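Local coordinates for pseudouridine synthase (Pyrococcus abyssi, PDB 2AUS), which probably isomerises uridine to pseudouridine in RNA, as a Cbf5-type member of the TruB family of pseudouridine synthases, at residues V120-D123 and K124-V128; L214-L217 and H218-V221; D222-H225 and F226-E229; I232-Y235 and I236-I240; S305-E308 and M309-S313. All coordinates share one frame; numbering follows the deposited sequence.

Interaction 1: V120-D123 and K124-V128; sequences VPED and KIRAV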
loop_
_atom_site.group_PDB
_atom_site.type_symbol
_atom_site.label_atom_id
_atom_site.label_comp_id
_atom_site.label_asym_id
_atom_site.label_seq_id
_atom_site.Cartn_x
_atom_site.Cartn_y
_atom_site.Cartn_z
ATOM N N VAL A 120 15.043 -32.227 -1.009
ATOM C CA VAL A 120 14.870 -33.230 0.027
ATOM C C VAL A 120 13.738 -34.152 -0.409
ATOM O O VAL A 120 12.699 -33.689 -0.875
ATOM C CB VAL A 120 14.483 -32.580 1.384
ATOM C CG1 VAL A 120 14.343 -33.653 2.458
ATOM C CG2 VAL A 120 15.527 -31.547 1.793
ATOM N N PRO A 121 13.933 -35.472 -0.280
ATOM C CA PRO A 121 12.897 -36.433 -0.670
ATOM C C PRO A 121 11.615 -36.198 0.122
ATOM O O PRO A 121 11.665 -35.908 1.319
ATOM C CB PRO A 121 13.542 -37.778 -0.352
ATOM C CG PRO A 121 14.993 -37.510 -0.602
ATOM C CD PRO A 121 15.184 -36.167 0.065
ATOM N N GLU A 122 10.474 -36.330 -0.547
ATOM C CA GLU A 122 9.185 -36.114 0.094
ATOM C C GLU A 122 8.991 -36.970 1.344
ATOM O O GLU A 122 8.403 -36.519 2.328
ATOM C CB GLU A 122 8.054 -36.382 -0.902
ATOM C CG GLU A 122 6.677 -36.056 -0.350
ATOM C CD GLU A 122 5.567 -36.226 -1.376
ATOM O OE1 GLU A 122 5.613 -35.546 -2.429
ATOM O OE2 GLU A 122 4.645 -37.033 -1.120
ATOM N N ASP A 123 9.484 -38.204 1.303
ATOM C CA ASP A 123 9.363 -39.120 2.435
ATOM C C ASP A 123 10.132 -38.604 3.650
ATOM O O ASP A 123 9.678 -38.734 4.788
ATOM C CB ASP A 123 9.883 -40.510 2.049
ATOM C CG ASP A 123 11.305 -40.477 1.510
ATOM O OD1 ASP A 123 11.525 -39.859 0.443
ATOM O OD2 ASP A 123 12.204 -41.065 2.154
ATOM N N LYS A 124 11.299 -38.020 3.400
ATOM C CA LYS A 124 12.128 -37.483 4.470
ATOM C C LYS A 124 11.460 -36.261 5.107
ATOM O O LYS A 124 11.398 -36.144 6.335
ATOM C CB LYS A 124 13.503 -37.105 3.923
ATOM C CG LYS A 124 14.507 -36.709 4.991
ATOM C CD LYS A 124 15.841 -36.326 4.376
ATOM C CE LYS A 124 16.811 -35.807 5.429
ATOM N NZ LYS A 124 18.061 -35.281 4.808
ATOM N N ILE A 125 10.953 -35.357 4.272
ATOM C CA ILE A 125 10.284 -34.158 4.771
ATOM C C ILE A 125 9.153 -34.532 5.724
ATOM O O ILE A 125 9.035 -33.962 6.810
ATOM C CB ILE A 125 9.683 -33.309 3.627
ATOM C CG1 ILE A 125 10.778 -32.904 2.636
ATOM C CG2 ILE A 125 9.021 -32.060 4.204
ATOM C CD1 ILE A 125 10.272 -32.093 1.454
ATOM N N ARG A 126 8.321 -35.483 5.313
ATOM C CA ARG A 126 7.197 -35.916 6.135
ATOM C C ARG A 126 7.613 -36.537 7.461
ATOM O O ARG A 126 6.946 -36.340 8.477
ATOM C CB ARG A 126 6.317 -36.906 5.371
ATOM C CG ARG A 126 5.355 -36.250 4.394
ATOM C CD ARG A 126 4.121 -37.117 4.182
ATOM N NE ARG A 126 3.032 -36.370 3.561
ATOM C CZ ARG A 126 3.050 -35.926 2.309
ATOM N NH1 ARG A 126 4.105 -36.157 1.540
ATOM N NH2 ARG A 126 2.016 -35.243 1.828
ATOM N N ALA A 127 8.713 -37.285 7.453
ATOM C CA ALA A 127 9.190 -37.933 8.669
ATOM C C ALA A 127 9.761 -36.922 9.655
ATOM O O ALA A 127 9.480 -36.988 10.852
ATOM C CB ALA A 127 10.244 -38.979 8.325
ATOM N N VAL A 128 10.560 -35.989 9.149
ATOM C CA VAL A 128 11.179 -34.971 9.988
ATOM C C VAL A 128 10.169 -33.994 10.577
ATOM O O VAL A 128 10.301 -33.570 11.727
ATOM C CB VAL A 128 12.228 -34.170 9.202
ATOM C CG1 VAL A 128 12.748 -33.020 10.045
ATOM C CG2 VAL A 128 13.367 -35.087 8.800
#
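The contact is the N-terminal turn of helix 122-131, where Val-120 and Pro-121 meet Lys-124 and Ile-125. Pro-121 holds the N-cap position. Its carbonyl O accepts from Ile-125 N at 3.1 Å. Lys-124 N is also 3.0 Å from Pro-121 O, but that bond is bent and weak. The next turn follows with Arg-126 N to Glu-122 O and Ala-127 N to Asp-123 O.

The apolar side is carried by Val-120. Its CG1 touches Ile-125 CG1 at 3.6 Å and also meets Lys-124 CD, crossing the lysine chain at about a right angle. Ile-125 CG1 stands anti to its carbonyl carbon (chi1 -58°), which turns it back toward Val-120 and against Pro-121 O. Replacing Ile-125 by an alanine would probably open a gap beside Val-120 CG1 and take away the branch that covers Pro-121 O.

On the exposed side, Glu-122 and Arg-126 run side by side. Glu-122 OE2 meets Arg-126 NH1 at 2.9 Å near the guanidinium plane. The two form a salt bridge whose N-H...O bond is bent and weak, and the two flat groups are turned 57° apart.

Glu-122, Ile-125 and Arg-126 lie on Ile-163 of strand 152-164. Val-120 and Val-128 pack on Leu-191 of helix 180-191, and Lys-124 NZ makes a weak bond to Leu-191 O.

Interaction 2: L214-L217 and H218-V221; sequences LVTL and HDLV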
loop_
_atom_site.group_PDB
_atom_site.type_symbol
_atom_site.label_atom_id
_atom_site.label_comp_id
_atom_site.label_asym_id
_atom_site.label_seq_id
_atom_site.Cartn_x
_atom_site.Cartn_y
_atom_site.Cartn_z
ATOM N N LEU A 214 -15.351 -14.338 10.909
ATOM C CA LEU A 214 -14.136 -13.708 10.401
ATOM C C LEU A 214 -14.534 -12.635 9.403
ATOM O O LEU A 214 -15.184 -12.930 8.403
ATOM C CB LEU A 214 -13.237 -14.733 9.708
ATOM C CG LEU A 214 -11.903 -14.172 9.197
ATOM C CD1 LEU A 214 -11.012 -13.815 10.384
ATOM C CD2 LEU A 214 -11.209 -15.195 8.300
ATOM N N VAL A 215 -14.155 -11.390 9.674
ATOM C CA VAL A 215 -14.492 -10.290 8.781
ATOM C C VAL A 215 -13.270 -9.489 8.346
ATOM O O VAL A 215 -12.221 -9.532 8.992
ATOM C CB VAL A 215 -15.515 -9.331 9.444
ATOM C CG1 VAL A 215 -16.824 -10.078 9.699
ATOM C CG2 VAL A 215 -14.950 -8.776 10.753
ATOM N N THR A 216 -13.412 -8.756 7.244
ATOM C CA THR A 216 -12.325 -7.942 6.718
ATOM C C THR A 216 -12.607 -6.469 6.964
ATOM O O THR A 216 -13.730 -6.084 7.291
ATOM C CB THR A 216 -12.153 -8.124 5.191
ATOM O OG1 THR A 216 -13.324 -7.638 4.527
ATOM C CG2 THR A 216 -11.938 -9.591 4.833
ATOM N N LEU A 217 -11.578 -5.648 6.785
ATOM C CA LEU A 217 -11.692 -4.210 6.974
ATOM C C LEU A 217 -12.751 -3.618 6.046
ATOM O O LEU A 217 -13.475 -2.694 6.419
ATOM C CB LEU A 217 -10.331 -3.562 6.721
ATOM C CG LEU A 217 -9.282 -3.950 7.768
ATOM C CD1 LEU A 217 -7.874 -3.652 7.261
ATOM C CD2 LEU A 217 -9.570 -3.186 9.052
ATOM N N HIS A 218 -12.841 -4.151 4.835
ATOM C CA HIS A 218 -13.828 -3.663 3.881
ATOM C C HIS A 218 -15.213 -4.051 4.353
ATOM O O HIS A 218 -16.164 -3.287 4.191
ATOM C CB HIS A 218 -13.555 -4.231 2.487
ATOM C CG HIS A 218 -12.451 -3.525 1.764
ATOM N ND1 HIS A 218 -11.854 -4.035 0.631
ATOM C CD2 HIS A 218 -11.850 -2.335 2.003
ATOM C CE1 HIS A 218 -10.932 -3.189 0.206
ATOM N NE2 HIS A 218 -10.911 -2.149 1.021
ATOM N N ASP A 219 -15.330 -5.238 4.939
ATOM C CA ASP A 219 -16.615 -5.667 5.462
ATOM C C ASP A 219 -17.055 -4.662 6.512
ATOM O O ASP A 219 -18.191 -4.205 6.496
ATOM C CB ASP A 219 -16.529 -7.043 6.117
ATOM C CG ASP A 219 -16.344 -8.154 5.118
ATOM O OD1 ASP A 219 -16.726 -7.961 3.943
ATOM O OD2 ASP A 219 -15.837 -9.228 5.519
ATOM N N LEU A 220 -16.142 -4.320 7.421
ATOM C CA LEU A 220 -16.442 -3.375 8.490
ATOM C C LEU A 220 -16.865 -2.014 7.959
ATOM O O LEU A 220 -17.800 -1.402 8.482
ATOM C CB LEU A 220 -15.234 -3.200 9.415
ATOM C CG LEU A 220 -14.892 -4.390 10.310
ATOM C CD1 LEU A 220 -13.722 -4.020 11.216
ATOM C CD2 LEU A 220 -16.115 -4.765 11.143
ATOM N N VAL A 221 -16.167 -1.533 6.937
ATOM C CA VAL A 221 -16.502 -0.241 6.352
ATOM C C VAL A 221 -17.922 -0.290 5.803
ATOM O O VAL A 221 -18.734 0.585 6.090
ATOM C CB VAL A 221 -15.538 0.130 5.209
ATOM C CG1 VAL A 221 -16.064 1.357 4.459
ATOM C CG2 VAL A 221 -14.143 0.405 5.777
#
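Thr-216, Leu-217 and Asp-219 carry this turn, which leads from the short strand 214-215 into helix 217-228. Thr-216 is the N-cap. Its OG1 accepts from Asp-219 N at 3.2 Å. In return, Asp-219 OD2 accepts from Thr-216 N at 3.0 Å. The pair of bonds is a capping box.

The torsions set it up. In Thr-216, chi1 of 65° places OG1 between the backbone N and the carbonyl carbon, where Asp-219 N can reach it. Asp-219 CG is anti to its own carbonyl carbon, which swings the carboxylate back over the threonine. Thr-216 N comes from above the carboxylate plane, 40° out of it, yet its N-H points well at the oxygen (164°).

Leu-217 takes part mainly through its backbone. Its O accepts from Val-221 N at 3.0 Å, and Val-221 CG2 rests on the same O at 3.2 Å. Its side chain turns from the contact to pack on Trp-65, Ile-66 and Ile-69 of helix 59-69. Thr-216 O accepts from Leu-220 N at 3.0 Å. Val-215 CG2 and Leu-220 CD2 add a looser apolar touch at 4.2 Å.

Asp-219 OD1 also has a weak, long ion pair with a basic side chain of the chain of another protein. The box gives partners to Asp-219 N, in the helix's first turn, and to Thr-216 N just before it. The carboxylate probably gains from the positive end of the helix dipole.

Interaction 3: D222-H225 and F226-E229; sequences DYYH and FWKE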
loop_
_atom_site.group_PDB
_atom_site.type_symbol
_atom_site.label_atom_id
_atom_site.label_comp_id
_atom_site.label_asym_id
_atom_site.label_seq_id
_atom_site.Cartn_x
_atom_site.Cartn_y
_atom_site.Cartn_z
ATOM N N ASP A 222 -18.232 -1.332 5.042
ATOM C CA ASP A 222 -19.559 -1.448 4.452
ATOM C C ASP A 222 -20.683 -1.666 5.456
ATOM O O ASP A 222 -21.760 -1.082 5.321
ATOM C CB ASP A 222 -19.569 -2.564 3.409
ATOM C CG ASP A 222 -18.567 -2.323 2.297
ATOM O OD1 ASP A 222 -18.051 -1.186 2.196
ATOM O OD2 ASP A 222 -18.297 -3.264 1.520
ATOM N N TYR A 223 -20.447 -2.502 6.459
ATOM C CA TYR A 223 -21.470 -2.770 7.465
ATOM C C TYR A 223 -21.736 -1.536 8.324
ATOM O O TYR A 223 -22.867 -1.286 8.749
ATOM C CB TYR A 223 -21.033 -3.932 8.350
ATOM C CG TYR A 223 -20.857 -5.236 7.614
ATOM C CD1 TYR A 223 -20.133 -6.277 8.186
ATOM C CD2 TYR A 223 -21.451 -5.452 6.364
ATOM C CE1 TYR A 223 -20.001 -7.502 7.545
ATOM C CE2 TYR A 223 -21.329 -6.679 5.713
ATOM C CZ TYR A 223 -20.600 -7.700 6.314
ATOM O OH TYR A 223 -20.455 -8.916 5.684
ATOM N N TYR A 224 -20.690 -0.762 8.576
ATOM C CA TYR A 224 -20.837 0.441 9.374
ATOM C C TYR A 224 -21.677 1.431 8.580
ATOM O O TYR A 224 -22.477 2.175 9.150
ATOM C CB TYR A 224 -19.468 1.029 9.696
ATOM C CG TYR A 224 -19.513 2.094 10.761
ATOM C CD1 TYR A 224 -19.359 3.440 10.430
ATOM C CD2 TYR A 224 -19.711 1.758 12.098
ATOM C CE1 TYR A 224 -19.399 4.429 11.405
ATOM C CE2 TYR A 224 -19.751 2.738 13.083
ATOM C CZ TYR A 224 -19.595 4.072 12.729
ATOM O OH TYR A 224 -19.635 5.046 13.697
ATOM N N HIS A 225 -21.497 1.419 7.258
ATOM C CA HIS A 225 -22.260 2.282 6.359
ATOM C C HIS A 225 -23.729 1.867 6.370
ATOM O O HIS A 225 -24.615 2.710 6.468
ATOM C CB HIS A 225 -21.715 2.187 4.928
ATOM C CG HIS A 225 -20.677 3.214 4.604
ATOM N ND1 HIS A 225 -20.986 4.426 4.022
ATOM C CD2 HIS A 225 -19.337 3.225 4.799
ATOM C CE1 HIS A 225 -19.881 5.137 3.869
ATOM N NE2 HIS A 225 -18.866 4.431 4.333
ATOM N N PHE A 226 -23.985 0.566 6.278
ATOM C CA PHE A 226 -25.356 0.066 6.281
ATOM C C PHE A 226 -26.059 0.456 7.579
ATOM O O PHE A 226 -27.269 0.678 7.603
ATOM C CB PHE A 226 -25.368 -1.459 6.128
ATOM C CG PHE A 226 -24.800 -1.950 4.820
ATOM C CD1 PHE A 226 -24.443 -3.285 4.667
ATOM C CD2 PHE A 226 -24.633 -1.084 3.740
ATOM C CE1 PHE A 226 -23.929 -3.752 3.458
ATOM C CE2 PHE A 226 -24.119 -1.541 2.526
ATOM C CZ PHE A 226 -23.767 -2.876 2.386
ATOM N N TRP A 227 -25.292 0.529 8.658
ATOM C CA TRP A 227 -25.843 0.899 9.951
ATOM C C TRP A 227 -26.074 2.403 10.050
ATOM O O TRP A 227 -27.194 2.848 10.246
ATOM C CB TRP A 227 -24.905 0.437 11.076
ATOM C CG TRP A 227 -25.356 0.830 12.444
ATOM C CD1 TRP A 227 -26.639 0.849 12.908
ATOM C CD2 TRP A 227 -24.525 1.228 13.543
ATOM N NE1 TRP A 227 -26.661 1.234 14.223
ATOM C CE2 TRP A 227 -25.380 1.473 14.641
ATOM C CE3 TRP A 227 -23.144 1.397 13.708
ATOM C CZ2 TRP A 227 -24.898 1.885 15.890
ATOM C CZ3 TRP A 227 -22.662 1.805 14.952
ATOM C CH2 TRP A 227 -23.541 2.044 16.026
ATOM N N LYS A 228 -25.009 3.180 9.891
ATOM C CA LYS A 228 -25.089 4.629 9.999
ATOM C C LYS A 228 -25.834 5.380 8.897
ATOM O O LYS A 228 -26.422 6.428 9.160
ATOM C CB LYS A 228 -23.681 5.206 10.147
ATOM C CG LYS A 228 -23.047 4.901 11.490
ATOM C CD LYS A 228 -23.916 5.433 12.628
ATOM C CE LYS A 228 -23.309 5.123 13.987
ATOM N NZ LYS A 228 -24.215 5.548 15.091
ATOM N N GLU A 229 -25.819 4.863 7.674
ATOM C CA GLU A 229 -26.506 5.543 6.582
ATOM C C GLU A 229 -27.873 4.946 6.292
ATOM O O GLU A 229 -28.845 5.670 6.118
ATOM C CB GLU A 229 -25.684 5.485 5.294
ATOM C CG GLU A 229 -24.286 6.039 5.381
ATOM C CD GLU A 229 -23.544 5.919 4.056
ATOM O OE1 GLU A 229 -23.508 4.800 3.486
ATOM O OE2 GLU A 229 -23.004 6.946 3.583
#
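Phe-226 is the buried, tightly packed centre of the contact. Asp-222 O sits 3.2 Å above the plane of the phenylalanine ring, while Phe-226 CD1 touches Tyr-223 CD2 at 4.1 Å. Close contacts lead from here out to an exposed lysine. Tyr-224 CE2 meets Trp-227 CZ3 at 3.6 Å, with the ring planes 79° apart. Lys-228 CG lies over one face of the tyrosine, 3.9 Å from its ring centroid, in a CH-pi contact. The lysine chain bends at chi2 (-58°), and its CE then passes over a face of Trp-227. Tyr-224 OH has a weak hydrogen bond to Asn-71 ND2. With an alanine in place of Tyr-224, Lys-228 would probably lose the face it lies on, and the edge of Trp-227 its neighbour.

All this belongs to the last turns of helix 217-228, whose side facing helix 234-239 carries Tyr-223, Phe-226 and Trp-227. The carboxylate of Asp-222 is salt-bridged to basic side chains of the chain of another protein.

The outer side is looser in its packing. His-225 ND1 donates to Glu-229 OE1 at 2.6 Å. The oxygen lies in the imidazole plane but is met from above its own carboxylate plane, 72° out of it. His-225 and Glu-229 also pack on basic side chains of that other protein. A phosphate ion, probably from the crystallisation liquor, lies beside the Glu-229 carboxylate.

Interaction 4: I232-Y235 and I236-I240; sequences IEEY and IRKAI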
loop_
_atom_site.group_PDB
_atom_site.type_symbol
_atom_site.label_atom_id
_atom_site.label_comp_id
_atom_site.label_asym_id
_atom_site.label_seq_id
_atom_site.Cartn_x
_atom_site.Cartn_y
_atom_site.Cartn_z
ATOM N N ILE A 232 -29.402 -0.014 9.153
ATOM C CA ILE A 232 -29.430 -1.470 9.280
ATOM C C ILE A 232 -28.280 -1.930 10.184
ATOM O O ILE A 232 -27.123 -1.935 9.767
ATOM C CB ILE A 232 -29.270 -2.144 7.892
ATOM C CG1 ILE A 232 -30.347 -1.623 6.933
ATOM C CG2 ILE A 232 -29.356 -3.650 8.026
ATOM C CD1 ILE A 232 -31.767 -1.878 7.409
ATOM N N GLU A 233 -28.594 -2.337 11.407
ATOM C CA GLU A 233 -27.556 -2.760 12.345
ATOM C C GLU A 233 -27.219 -4.243 12.291
ATOM O O GLU A 233 -26.231 -4.673 12.878
ATOM C CB GLU A 233 -27.966 -2.406 13.776
ATOM C CG GLU A 233 -29.262 -3.063 14.217
ATOM C CD GLU A 233 -29.405 -3.112 15.730
ATOM O OE1 GLU A 233 -29.154 -4.190 16.319
ATOM O OE2 GLU A 233 -29.754 -2.071 16.325
ATOM N N GLU A 234 -28.038 -5.013 11.585
ATOM C CA GLU A 234 -27.852 -6.454 11.477
ATOM C C GLU A 234 -26.438 -6.909 11.118
ATOM O O GLU A 234 -25.864 -7.782 11.776
ATOM C CB GLU A 234 -28.814 -7.023 10.440
ATOM C CG GLU A 234 -28.812 -8.534 10.369
ATOM C CD GLU A 234 -29.509 -9.054 9.123
ATOM O OE1 GLU A 234 -30.529 -8.456 8.721
ATOM O OE2 GLU A 234 -29.045 -10.067 8.552
ATOM N N TYR A 235 -25.879 -6.324 10.068
ATOM C CA TYR A 235 -24.554 -6.724 9.619
ATOM C C TYR A 235 -23.419 -6.296 10.539
ATOM O O TYR A 235 -22.546 -7.100 10.845
ATOM C CB TYR A 235 -24.352 -6.231 8.184
ATOM C CG TYR A 235 -25.472 -6.748 7.304
ATOM C CD1 TYR A 235 -25.553 -8.103 6.981
ATOM C CD2 TYR A 235 -26.525 -5.914 6.916
ATOM C CE1 TYR A 235 -26.658 -8.618 6.306
ATOM C CE2 TYR A 235 -27.636 -6.420 6.241
ATOM C CZ TYR A 235 -27.693 -7.773 5.943
ATOM O OH TYR A 235 -28.793 -8.290 5.304
ATOM N N ILE A 236 -23.422 -5.046 10.992
ATOM C CA ILE A 236 -22.359 -4.607 11.888
ATOM C C ILE A 236 -22.445 -5.460 13.155
ATOM O O ILE A 236 -21.426 -5.880 13.696
ATOM C CB ILE A 236 -22.480 -3.099 12.242
ATOM C CG1 ILE A 236 -21.189 -2.621 12.918
ATOM C CG2 ILE A 236 -23.661 -2.860 13.180
ATOM C CD1 ILE A 236 -19.939 -2.821 12.070
ATOM N N ARG A 237 -23.666 -5.743 13.605
ATOM C CA ARG A 237 -23.862 -6.559 14.800
ATOM C C ARG A 237 -23.210 -7.926 14.638
ATOM O O ARG A 237 -22.492 -8.392 15.529
ATOM C CB ARG A 237 -25.347 -6.748 15.101
ATOM C CG ARG A 237 -25.595 -7.667 16.291
ATOM C CD ARG A 237 -27.068 -7.795 16.634
ATOM N NE ARG A 237 -27.622 -6.572 17.211
ATOM C CZ ARG A 237 -27.417 -6.174 18.462
ATOM N NH1 ARG A 237 -26.661 -6.903 19.277
ATOM N NH2 ARG A 237 -27.986 -5.058 18.902
ATOM N N LYS A 238 -23.458 -8.570 13.501
ATOM C CA LYS A 238 -22.878 -9.881 13.239
ATOM C C LYS A 238 -21.369 -9.822 13.018
ATOM O O LYS A 238 -20.670 -10.807 13.219
ATOM C CB LYS A 238 -23.545 -10.523 12.022
ATOM C CG LYS A 238 -25.013 -10.842 12.236
ATOM C CD LYS A 238 -25.630 -11.459 10.995
ATOM C CE LYS A 238 -27.132 -11.584 11.148
ATOM N NZ LYS A 238 -27.750 -12.022 9.874
ATOM N N ALA A 239 -20.872 -8.660 12.611
ATOM C CA ALA A 239 -19.447 -8.484 12.352
ATOM C C ALA A 239 -18.640 -8.300 13.641
ATOM O O ALA A 239 -17.415 -8.409 13.621
ATOM C CB ALA A 239 -19.233 -7.277 11.428
ATOM N N ILE A 240 -19.329 -8.017 14.747
ATOM C CA ILE A 240 -18.683 -7.813 16.045
ATOM C C ILE A 240 -19.226 -8.823 17.059
ATOM O O ILE A 240 -20.437 -8.997 17.185
ATOM C CB ILE A 240 -18.943 -6.380 16.553
ATOM C CG1 ILE A 240 -18.382 -5.371 15.544
ATOM C CG2 ILE A 240 -18.320 -6.184 17.936
ATOM C CD1 ILE A 240 -18.710 -3.923 15.853
HETATM O O HOH W 1 -24.931 -3.018 9.433
#
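Glu-233 OE1 is gripped by two nitrogens of one guanidinium: Arg-237 NE and Arg-237 NH2 each donate to it at 3.0 Å. The oxygen lies in the guanidinium plane, at its edge. The carboxylate is turned 28° from that plane. The arginine chain bends at chi3 (-70°), which brings NE and NH2 alongside the glutamate. Arg-237 NH2 has a second acceptor in Arg-38 O.

A second pair is formed one residue on. Lys-238 NZ donates to Glu-234 OE2 at 2.7 Å, on the anti side of the carboxylate. Lys-238 keeps an extended chain and lies along the glutamate, with its CE 3.6 Å from Glu-234 CG.

Underneath, Arg-237 N bonds to Glu-233 O at 2.9 Å, and Ala-239 N to Tyr-235 O. Ile-236 CG2 sits close to Glu-233 O. A water accepts from Ile-236 N at 3.0 Å.

Ile-236 and Arg-237 touch Ile-40 of helix 40-45. Both charged pairs are i to i+4 salt bridges, the first reaching back to the start of helix 234-239. The helix is amphipathic, and its apolar Ile-236 and Ala-239 face Tyr-223 of helix 217-228.

Interaction 5: S305-E308 and M309-S313; sequences STQE and MIERS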
loop_
_atom_site.group_PDB
_atom_site.type_symbol
_atom_site.label_atom_id
_atom_site.label_comp_id
_atom_site.label_asym_id
_atom_site.label_seq_id
_atom_site.Cartn_x
_atom_site.Cartn_y
_atom_site.Cartn_z
ATOM N N SER A 305 -8.150 -22.968 44.825
ATOM C CA SER A 305 -8.556 -23.963 43.841
ATOM C C SER A 305 -10.065 -24.117 43.837
ATOM O O SER A 305 -10.751 -23.641 44.745
ATOM C CB SER A 305 -7.926 -25.313 44.176
ATOM O OG SER A 305 -8.420 -25.780 45.419
ATOM N N THR A 306 -10.574 -24.795 42.814
ATOM C CA THR A 306 -12.007 -25.029 42.707
ATOM C C THR A 306 -12.523 -25.679 43.980
ATOM O O THR A 306 -13.551 -25.270 44.525
ATOM C CB THR A 306 -12.348 -25.967 41.529
ATOM O OG1 THR A 306 -12.154 -25.277 40.290
ATOM C CG2 THR A 306 -13.788 -26.431 41.621
ATOM N N GLN A 307 -11.806 -26.698 44.443
ATOM C CA GLN A 307 -12.197 -27.429 45.639
ATOM C C GLN A 307 -12.277 -26.521 46.859
ATOM O O GLN A 307 -13.229 -26.595 47.637
ATOM C CB GLN A 307 -11.214 -28.574 45.906
ATOM C CG GLN A 307 -11.688 -29.545 46.976
ATOM C CD GLN A 307 -13.092 -30.064 46.705
ATOM O OE1 GLN A 307 -13.390 -30.539 45.607
ATOM N NE2 GLN A 307 -13.962 -29.977 47.709
ATOM N N GLU A 308 -11.272 -25.674 47.034
ATOM C CA GLU A 308 -11.264 -24.752 48.160
ATOM C C GLU A 308 -12.434 -23.774 48.070
ATOM O O GLU A 308 -13.075 -23.463 49.077
ATOM C CB GLU A 308 -9.933 -23.996 48.207
ATOM C CG GLU A 308 -8.868 -24.710 49.024
ATOM C CD GLU A 308 -7.456 -24.403 48.565
ATOM O OE1 GLU A 308 -7.179 -23.233 48.224
ATOM O OE2 GLU A 308 -6.621 -25.338 48.557
ATOM N N MET A 309 -12.724 -23.298 46.863
ATOM C CA MET A 309 -13.825 -22.360 46.679
ATOM C C MET A 309 -15.163 -22.999 47.026
ATOM O O MET A 309 -16.081 -22.327 47.507
ATOM C CB MET A 309 -13.838 -21.821 45.244
ATOM C CG MET A 309 -12.719 -20.829 44.976
ATOM S SD MET A 309 -12.776 -20.072 43.345
ATOM C CE MET A 309 -11.208 -20.612 42.648
ATOM N N ILE A 310 -15.272 -24.303 46.798
ATOM C CA ILE A 310 -16.502 -25.009 47.108
ATOM C C ILE A 310 -16.581 -25.339 48.597
ATOM O O ILE A 310 -17.628 -25.161 49.223
ATOM C CB ILE A 310 -16.609 -26.318 46.315
ATOM C CG1 ILE A 310 -16.582 -26.021 44.817
ATOM C CG2 ILE A 310 -17.898 -27.041 46.681
ATOM C CD1 ILE A 310 -16.481 -27.257 43.962
ATOM N N GLU A 311 -15.467 -25.798 49.161
ATOM C CA GLU A 311 -15.420 -26.170 50.575
ATOM C C GLU A 311 -15.511 -24.983 51.528
ATOM O O GLU A 311 -16.403 -24.927 52.373
ATOM C CB GLU A 311 -14.137 -26.949 50.878
ATOM C CG GLU A 311 -13.937 -28.185 50.029
ATOM C CD GLU A 311 -12.603 -28.863 50.292
ATOM O OE1 GLU A 311 -11.560 -28.171 50.255
ATOM O OE2 GLU A 311 -12.602 -30.090 50.535
ATOM N N ARG A 312 -14.577 -24.044 51.397
ATOM C CA ARG A 312 -14.548 -22.868 52.256
ATOM C C ARG A 312 -15.813 -22.042 52.121
ATOM O O ARG A 312 -16.618 -22.264 51.219
ATOM C CB ARG A 312 -13.314 -22.017 51.944
ATOM C CG ARG A 312 -12.015 -22.751 52.238
ATOM C CD ARG A 312 -10.789 -21.968 51.807
ATOM N NE ARG A 312 -9.567 -22.742 52.017
ATOM C CZ ARG A 312 -8.380 -22.422 51.510
ATOM N NH1 ARG A 312 -8.244 -21.335 50.757
ATOM N NH2 ARG A 312 -7.328 -23.196 51.745
ATOM N N SER A 313 -15.991 -21.092 53.031
ATOM C CA SER A 313 -17.174 -20.244 53.015
ATOM C C SER A 313 -16.793 -18.779 53.113
ATOM O O SER A 313 -17.659 -17.905 53.126
ATOM C CB SER A 313 -18.097 -20.607 54.180
ATOM O OG SER A 313 -17.434 -20.430 55.423
#
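This is a local helix contact in the PUA domain, in which Ser-305 to Glu-308 meet Met-309 to Arg-312 along and at the two ends of the short helix 306-311. Ser-305 is its N-cap: its OG accepts from Glu-308 N at 3.3 Å, and its O accepts from Met-309 N at 2.9 Å. Glu-311 N to Gln-307 O and Arg-312 N to Glu-308 O, both 2.8 Å, continue the turns.

On the inner side, Thr-306 CG2 and Ile-310 CD1 lie side by side at 3.7 Å. Both residues pack on Ile-19 of strand 18-20 and Leu-277 of strand 274-278. Thr-306 OG1 has its own polar partners, Asn-278 O and Ile-281 N. Met-309 adds to the same layer and bends at chi3 (-119°), with its CE near Ser-305 O.

The outer side carries charge. Arg-312 lays a guanidinium face over Glu-308, whose CG is 3.4 Å above the centre of that plane. The carboxylate is nearly parallel to it, 20° apart. Glu-308 OE1 comes within 3.3 Å of Arg-312 NH1 but lies well out of the guanidinium plane. No N-H points at the oxygen, so the pair is held by stacking and by attraction of charge, and the pairing is probably less directional than an in-plane salt bridge.

Overall arrangement
From the N terminus, interaction 1 comes first, at the start of helix 122-131, which it sets against strand 152-164 and helix 180-191. Its centre is about 39 Å from that of interaction 2. Each contact closes only a short turn. None nests in or crosses another; all run in series. Interactions 2 and 3 share helix 217-228, and interaction 4 follows on helix 234-239. These three form one cluster. Leu-220 of interaction 2 packs on Ala-239 of interaction 4, and Tyr-223 of interaction 3 touches Ala-239 and Tyr-235. Interaction 5 belongs to the PUA domain, across the chain's centre from interactions 2 and 3, about 49 Å from interaction 3 between centres.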